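PDB 4K7J: GDSL-like Lipase/Acylhydrolase family protein from Neisseria meningitidis, which probably removes O-linked acetyl groups from peptidoglycan as a serine esterase of the SGNH (GDSL-like) hydrolase family. Local coordinates for residues A[307-310]-A[311-314]. Numbering follows the deposited sequence.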
ATOM      1  N   GLU A 307     -22.929   4.769  -5.860  1.00 19.40           N
ATOM      2  CA  GLU A 307     -23.237   3.469  -5.266  1.00 18.31           C
ATOM      3  C   GLU A 307     -21.992   2.775  -4.707  1.00 18.80           C
ATOM      4  O   GLU A 307     -22.040   2.136  -3.642  1.00 16.69           O
ATOM      5  CB  GLU A 307     -23.913   2.565  -6.287  1.00 22.87           C
ATOM      6  CG  GLU A 307     -25.267   3.057  -6.749  1.00 21.20           C
ATOM      7  CD  GLU A 307     -25.614   2.475  -8.089  1.00 23.10           C
ATOM      8  OE1 GLU A 307     -26.019   1.293  -8.134  1.00 27.84           O
ATOM      9  OE2 GLU A 307     -25.440   3.194  -9.096  1.00 20.23           O
ATOM     10  N   VAL A 308     -20.875   2.906  -5.423  1.00 18.93           N
ATOM     11  CA  VAL A 308     -19.608   2.346  -4.959  1.00 14.56           C
ATOM     12  C   VAL A 308     -19.133   3.005  -3.663  1.00 14.76           C
ATOM     13  O   VAL A 308     -18.776   2.312  -2.715  1.00 17.78           O
ATOM     14  CB  VAL A 308     -18.513   2.433  -6.044  1.00 17.92           C
ATOM     15  CG1 VAL A 308     -17.117   2.118  -5.456  1.00 17.70           C
ATOM     16  CG2 VAL A 308     -18.839   1.500  -7.188  1.00 12.64           C
ATOM     17  N   GLN A 309     -19.130   4.337  -3.618  1.00 13.53           N
ATOM     18  CA  GLN A 309     -18.724   5.055  -2.410  1.00 11.13           C
ATOM     19  C   GLN A 309     -19.592   4.681  -1.200  1.00 14.89           C
ATOM     20  O   GLN A 309     -19.105   4.591  -0.065  1.00 15.98           O
ATOM     21  CB  GLN A 309     -18.783   6.572  -2.631  1.00 14.11           C
ATOM     22  CG  GLN A 309     -17.741   7.115  -3.606  1.00 14.14           C
ATOM     23  CD  GLN A 309     -18.042   8.536  -4.025  1.00 17.89           C
ATOM     24  OE1 GLN A 309     -19.202   8.908  -4.216  1.00 18.94           O
ATOM     25  NE2 GLN A 309     -17.001   9.352  -4.134  1.00 15.61           N
ATOM     26  N   GLN A 310     -20.876   4.459  -1.446  1.00 13.79           N
ATOM     27  CA  GLN A 310     -21.799   4.120  -0.360  1.00 19.90           C
ATOM     28  C   GLN A 310     -21.570   2.696   0.116  1.00 16.93           C
ATOM     29  O   GLN A 310     -21.647   2.411   1.311  1.00 16.97           O
ATOM     30  CB  GLN A 310     -23.255   4.314  -0.793  1.00 21.76           C
ATOM     31  CG  GLN A 310     -23.636   5.769  -0.919  1.00 15.57           C
ATOM     32  CD  GLN A 310     -25.103   5.968  -1.240  1.00 25.78           C
ATOM     33  OE1 GLN A 310     -25.869   5.008  -1.370  1.00 22.97           O
ATOM     34  NE2 GLN A 310     -25.500   7.226  -1.374  1.00 14.63           N
ATOM     35  N   MET A 311     -21.295   1.803  -0.826  1.00 17.07           N
ATOM     36  CA  MET A 311     -20.965   0.437  -0.479  1.00 20.63           C
ATOM     37  C   MET A 311     -19.743   0.427   0.426  1.00 18.39           C
ATOM     38  O   MET A 311     -19.718  -0.286   1.434  1.00 19.83           O
ATOM     39  CB  MET A 311     -20.681  -0.396  -1.727  1.00 17.45           C
ATOM     40  CG  MET A 311     -20.156  -1.781  -1.380  1.00 23.59           C
ATOM     41  SD  MET A 311     -19.289  -2.510  -2.762  1.00 31.36           S
ATOM     42  CE  MET A 311     -17.774  -1.554  -2.691  1.00 23.20           C
ATOM     43  N   GLN A 312     -18.738   1.230   0.074  1.00 18.06           N
ATOM     44  CA  GLN A 312     -17.497   1.265   0.851  1.00 17.42           C
ATOM     45  C   GLN A 312     -17.740   1.630   2.304  1.00 20.28           C
ATOM     46  O   GLN A 312     -17.158   1.025   3.211  1.00 15.11           O
ATOM     47  CB  GLN A 312     -16.491   2.242   0.245  1.00 11.38           C
ATOM     48  CG  GLN A 312     -15.980   1.836  -1.123  1.00 15.01           C
ATOM     49  CD  GLN A 312     -14.981   2.830  -1.687  1.00 18.05           C
ATOM     50  OE1 GLN A 312     -15.343   3.934  -2.056  1.00 15.86           O
ATOM     51  NE2 GLN A 312     -13.712   2.439  -1.737  1.00 18.88           N
ATOM     52  N   ARG A 313     -18.585   2.632   2.528  1.00 13.09           N
ATOM     53  CA  ARG A 313     -18.909   3.027   3.889  1.00 16.84           C
ATOM     54  C   ARG A 313     -19.691   1.950   4.651  1.00 16.61           C
ATOM     55  O   ARG A 313     -19.402   1.688   5.809  1.00 17.71           O
ATOM     56  CB  ARG A 313     -19.639   4.376   3.926  1.00 20.69           C
ATOM     57  CG  ARG A 313     -19.803   4.892   5.333  1.00 18.37           C
ATOM     58  CD  ARG A 313     -20.818   6.008   5.405  1.00 24.96           C
ATOM     59  NE  ARG A 313     -20.275   7.269   4.919  1.00 26.36           N
ATOM     60  CZ  ARG A 313     -19.531   8.091   5.652  1.00 26.56           C
ATOM     61  NH1 ARG A 313     -19.233   7.782   6.906  1.00 25.09           N
ATOM     62  NH2 ARG A 313     -19.078   9.219   5.127  1.00 27.66           N
ATOM     63  N   ARG A 314     -20.655   1.304   4.003  1.00 18.44           N
ATOM     64  CA  ARG A 314     -21.360   0.181   4.637  1.00 16.09           C
ATOM     65  C   ARG A 314     -20.399  -0.943   5.040  1.00 16.99           C
ATOM     66  O   ARG A 314     -20.519  -1.521   6.119  1.00 15.64           O
ATOM     67  CB  ARG A 314     -22.420  -0.404   3.702  1.00 17.83           C
ATOM     68  CG  ARG A 314     -23.655   0.444   3.512  1.00 19.33           C
ATOM     69  CD  ARG A 314     -24.796  -0.384   2.896  1.00 21.65           C
ATOM     70  NE  ARG A 314     -24.502  -0.900   1.555  1.00 19.98           N
ATOM     71  CZ  ARG A 314     -24.584  -0.169   0.452  1.00 19.88           C
ATOM     72  NH1 ARG A 314     -24.938   1.104   0.529  1.00 22.02           N
ATOM     73  NH2 ARG A 314     -24.313  -0.702  -0.727  1.00 18.83           N
TER
HETATM   74  O   HOH W   1     -24.386   1.112  -2.768  1.00 18.16           O
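Arg314 folds back along helix 305-318, the alpha-helix of the beta-alpha-beta unit between strands 281-286 and 322-325 in this SGNH hydrolase fold, and lays one face of its guanidinium over the carbonyl of Gln310, one turn earlier. Gln310 O and Met311 CA both lie under that face, near its margin rather than its centre, with NH1 3.6 Å from Gln310 O. The bend at chi3 (-63°) turns the group back toward the start of the helix. There a water in the guanidinium plane accepts from Arg314 NH2 at 2.7 Å and donates to Glu307 O, which also receives Met311 N. Glu307 O is thus gripped twice, and the water ties the arginine to a carbonyl seven residues back. A salt bridge from NH2 to Glu263 holds the group toward helix 259-276, where Met311 packs on Thr262. The buried Gln312 lays CG against Val308 O at 3.3 Å; its OE1 passes 3.6 Å from Gln309 CA and accepts from Ala287 N, while NE2 donates to Tyr247 O. Gln309 NE2 donates to Ala287 O, fastening the helix to the residues that follow strands 281-286 and 242-246. The straightest of the four i to i+4 backbone bonds is Arg314 N to Gln310 O, 3.1 Å with an N-H...O angle of 170°.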